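Local structure of serine protease pet (Escherichia coli, 4OM9) at residues S172-N180 with V191-N201. The protein is a secreted autotransporter enterotoxin of enteroaggregative E. coli that acts as a serine protease, probably cleaving alpha-fodrin inside host cells. Residues are numbered along the deposited sequence; the frame is centred on the assembly and turned at random.
Sequences SASLFHITN and VEYENDSYFTN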
loop_
_atom_site.group_PDB
_atom_site.type_symbol
_atom_site.label_atom_id
_atom_site.label_comp_id
_atom_site.label_asym_id
_atom_site.label_seq_id
_atom_site.Cartn_x
_atom_site.Cartn_y
_atom_site.Cartn_z
ATOM N N SER A 172 18.273 15.488 14.144
ATOM C CA SER A 172 18.296 16.275 12.905
ATOM C C SER A 172 19.558 16.067 12.037
ATOM O O SER A 172 20.638 15.790 12.538
ATOM C CB SER A 172 18.131 17.760 13.240
ATOM O OG SER A 172 19.187 18.224 14.054
ATOM N N ALA A 173 19.413 16.221 10.727
ATOM C CA ALA A 173 20.467 15.837 9.807
ATOM C C ALA A 173 21.199 17.034 9.224
ATOM O O ALA A 173 20.599 18.074 8.976
ATOM C CB ALA A 173 19.904 15.014 8.704
ATOM N N SER A 174 22.498 16.870 8.995
ATOM C CA SER A 174 23.300 17.895 8.326
ATOM C C SER A 174 23.836 17.327 7.041
ATOM O O SER A 174 24.191 16.152 6.983
ATOM C CB SER A 174 24.449 18.369 9.199
ATOM O OG SER A 174 23.973 18.905 10.421
ATOM N N LEU A 175 23.856 18.150 6.001
ATOM C CA LEU A 175 24.471 17.775 4.741
ATOM C C LEU A 175 25.728 18.614 4.600
ATOM O O LEU A 175 25.703 19.808 4.917
ATOM C CB LEU A 175 23.527 18.009 3.570
ATOM C CG LEU A 175 24.162 17.944 2.179
ATOM C CD1 LEU A 175 24.332 16.503 1.780
ATOM C CD2 LEU A 175 23.335 18.725 1.123
ATOM N N PHE A 176 26.820 18.023 4.123
ATOM C CA PHE A 176 28.086 18.760 4.093
ATOM C C PHE A 176 28.992 18.403 2.917
ATOM O O PHE A 176 28.829 17.363 2.280
ATOM C CB PHE A 176 28.841 18.534 5.415
ATOM C CG PHE A 176 29.246 17.105 5.646
ATOM C CD1 PHE A 176 30.314 16.541 4.949
ATOM C CD2 PHE A 176 28.561 16.323 6.557
ATOM C CE1 PHE A 176 30.655 15.234 5.136
ATOM C CE2 PHE A 176 28.914 15.006 6.757
ATOM C CZ PHE A 176 29.961 14.460 6.047
ATOM N N HIS A 177 29.977 19.255 2.670
ATOM C CA HIS A 177 31.086 18.926 1.777
ATOM C C HIS A 177 32.396 19.014 2.552
ATOM O O HIS A 177 32.555 19.895 3.390
ATOM C CB HIS A 177 31.113 19.865 0.565
ATOM C CG HIS A 177 30.999 21.319 0.920
ATOM N ND1 HIS A 177 29.789 21.934 1.153
ATOM C CD2 HIS A 177 31.948 22.279 1.057
ATOM C CE1 HIS A 177 29.994 23.216 1.433
ATOM N NE2 HIS A 177 31.291 23.446 1.382
ATOM N N ILE A 178 33.335 18.116 2.282
ATOM C CA ILE A 178 34.613 18.153 2.992
ATOM C C ILE A 178 35.569 19.215 2.440
ATOM O O ILE A 178 35.943 19.176 1.271
ATOM C CB ILE A 178 35.346 16.790 2.954
ATOM C CG1 ILE A 178 34.463 15.680 3.526
ATOM C CG2 ILE A 178 36.688 16.884 3.712
ATOM C CD1 ILE A 178 35.219 14.425 3.861
ATOM N N THR A 179 35.992 20.126 3.319
ATOM C CA THR A 179 36.863 21.253 2.961
ATOM C C THR A 179 38.338 20.992 3.283
ATOM O O THR A 179 39.214 21.632 2.721
ATOM C CB THR A 179 36.417 22.546 3.680
ATOM O OG1 THR A 179 36.289 22.298 5.085
ATOM C CG2 THR A 179 35.060 23.024 3.144
ATOM N N ASN A 180 38.611 20.050 4.182
ATOM C CA ASN A 180 39.980 19.593 4.420
ATOM C C ASN A 180 40.019 18.178 4.981
ATOM O O ASN A 180 39.688 17.945 6.149
ATOM C CB ASN A 180 40.719 20.545 5.373
ATOM C CG ASN A 180 42.238 20.441 5.254
ATOM O OD1 ASN A 180 42.767 19.458 4.724
ATOM N ND2 ASN A 180 42.947 21.467 5.742
ATOM N N VAL A 191 39.328 15.511 9.834
ATOM C CA VAL A 191 38.578 15.889 8.653
ATOM C C VAL A 191 37.727 17.103 8.967
ATOM O O VAL A 191 37.107 17.198 10.021
ATOM C CB VAL A 191 37.724 14.732 8.149
ATOM C CG1 VAL A 191 36.747 15.193 7.061
ATOM C CG2 VAL A 191 38.624 13.636 7.629
ATOM N N GLU A 192 37.744 18.060 8.047
ATOM C CA GLU A 192 37.054 19.321 8.239
ATOM C C GLU A 192 35.946 19.429 7.217
ATOM O O GLU A 192 36.145 19.110 6.043
ATOM C CB GLU A 192 38.032 20.495 8.113
ATOM C CG GLU A 192 37.393 21.883 8.211
ATOM C CD GLU A 192 38.366 22.997 7.775
ATOM O OE1 GLU A 192 38.337 23.371 6.585
ATOM O OE2 GLU A 192 39.156 23.484 8.610
ATOM N N TYR A 193 34.763 19.843 7.657
ATOM C CA TYR A 193 33.693 20.026 6.693
ATOM C C TYR A 193 32.954 21.335 6.897
ATOM O O TYR A 193 33.069 21.995 7.937
ATOM C CB TYR A 193 32.721 18.822 6.700
ATOM C CG TYR A 193 31.611 18.717 7.760
ATOM C CD1 TYR A 193 30.647 19.712 7.910
ATOM C CD2 TYR A 193 31.459 17.554 8.515
ATOM C CE1 TYR A 193 29.609 19.590 8.823
ATOM C CE2 TYR A 193 30.411 17.413 9.441
ATOM C CZ TYR A 193 29.491 18.444 9.584
ATOM O OH TYR A 193 28.452 18.360 10.482
ATOM N N GLU A 194 32.207 21.690 5.858
ATOM C CA GLU A 194 31.351 22.855 5.839
ATOM C C GLU A 194 29.966 22.401 5.369
ATOM O O GLU A 194 29.854 21.563 4.467
ATOM C CB GLU A 194 31.935 23.925 4.919
ATOM C CG GLU A 194 31.109 25.191 4.756
ATOM C CD GLU A 194 31.757 26.165 3.775
ATOM O OE1 GLU A 194 31.463 26.066 2.565
ATOM O OE2 GLU A 194 32.569 27.013 4.212
ATOM N N ASN A 195 28.919 22.932 5.990
ATOM C CA ASN A 195 27.562 22.570 5.586
ATOM C C ASN A 195 27.148 23.162 4.247
ATOM O O ASN A 195 27.726 24.149 3.784
ATOM C CB ASN A 195 26.567 23.003 6.642
ATOM C CG ASN A 195 26.592 22.108 7.833
ATOM O OD1 ASN A 195 25.833 21.130 7.908
ATOM N ND2 ASN A 195 27.478 22.404 8.767
ATOM N N ASP A 196 26.162 22.529 3.624
ATOM C CA ASP A 196 25.472 23.120 2.481
ATOM C C ASP A 196 24.907 24.476 2.900
ATOM O O ASP A 196 24.388 24.620 4.014
ATOM C CB ASP A 196 24.352 22.183 1.999
ATOM C CG ASP A 196 23.649 22.694 0.756
ATOM O OD1 ASP A 196 24.184 22.450 -0.340
ATOM O OD2 ASP A 196 22.564 23.316 0.875
ATOM N N SER A 197 24.996 25.466 2.019
ATOM C CA SER A 197 24.542 26.817 2.355
ATOM C C SER A 197 23.016 26.991 2.295
ATOM O O SER A 197 22.495 27.991 2.756
ATOM C CB SER A 197 25.209 27.853 1.438
ATOM O OG SER A 197 24.783 27.712 0.095
ATOM N N TYR A 198 22.298 26.019 1.751
ATOM C CA TYR A 198 20.839 26.124 1.701
ATOM C C TYR A 198 20.206 25.171 2.713
ATOM O O TYR A 198 19.375 25.570 3.541
ATOM C CB TYR A 198 20.318 25.834 0.291
ATOM C CG TYR A 198 20.458 26.992 -0.694
ATOM C CD1 TYR A 198 21.645 27.716 -0.796
ATOM C CD2 TYR A 198 19.409 27.345 -1.530
ATOM C CE1 TYR A 198 21.774 28.771 -1.696
ATOM C CE2 TYR A 198 19.525 28.394 -2.440
ATOM C CZ TYR A 198 20.709 29.103 -2.520
ATOM O OH TYR A 198 20.824 30.145 -3.422
ATOM N N PHE A 199 20.597 23.904 2.641
ATOM C CA PHE A 199 20.104 22.933 3.593
ATOM C C PHE A 199 21.095 22.873 4.738
ATOM O O PHE A 199 22.025 22.066 4.744
ATOM C CB PHE A 199 19.922 21.573 2.948
ATOM C CG PHE A 199 19.115 20.640 3.769
ATOM C CD1 PHE A 199 17.734 20.748 3.793
ATOM C CD2 PHE A 199 19.728 19.655 4.529
ATOM C CE1 PHE A 199 16.968 19.878 4.555
ATOM C CE2 PHE A 199 18.964 18.776 5.294
ATOM C CZ PHE A 199 17.578 18.896 5.305
ATOM N N THR A 200 20.897 23.762 5.697
ATOM C CA THR A 200 21.960 24.096 6.619
ATOM C C THR A 200 21.561 23.787 8.038
ATOM O O THR A 200 20.655 24.399 8.620
ATOM C CB THR A 200 22.362 25.582 6.501
ATOM O OG1 THR A 200 22.547 25.921 5.119
ATOM C CG2 THR A 200 23.650 25.839 7.244
ATOM N N ASN A 201 22.234 22.781 8.562
ATOM C CA ASN A 201 22.126 22.412 9.938
ATOM C C ASN A 201 23.511 22.550 10.567
ATOM O O ASN A 201 24.373 21.711 10.352
ATOM C CB ASN A 201 21.590 20.989 10.048
ATOM C CG ASN A 201 21.340 20.571 11.474
ATOM O OD1 ASN A 201 21.601 21.333 12.409
ATOM N ND2 ASN A 201 20.805 19.361 11.651
HETATM O O HOH W 1 23.488 20.945 6.968
HETATM O O HOH W 2 41.803 23.453 7.052
#
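An antiparallel beta hairpin of the protease domain, strands 172-185 and 188-195, brings F176 against Y193. Their rings form an offset stack, with planes 9° apart and centroids at 4.1 Å. F176 CB also lies over the Y193 face, a CH-pi contact. Both CG atoms sit between backbone N and carbonyl carbon, which lays the rings over each other. Y193 OH is hydrogen-bonded to R149 NH1 on strand 143-151, the other neighbour of strand 172-185.

On the other sheet face, H177 and E194 are a hydrogen-bonded pair. H177 NE2 reaches E194 OE1 at 2.9 Å, in its own ring plane but from above the carboxylate plane. The two planes are nearly perpendicular, 86° apart. E194 OE2 makes a salt bridge with K239, so both carboxylate oxygens are held.

A classic beta bulge follows. T179 N and N180 N both donate to E192 O, from the same face of its plane. T179 OG1 donates to the anti lone pair of E192 OE1 at 2.8 Å.

Beyond strand 188-195, D196 OD2 accepts from Y198 N and F199 N, an Asx turn and Asx motif. N201 then returns to the start of strand 172-185: its ND2 donates to A173 O at 3.0 Å and to S172 OG at 3.1 Å.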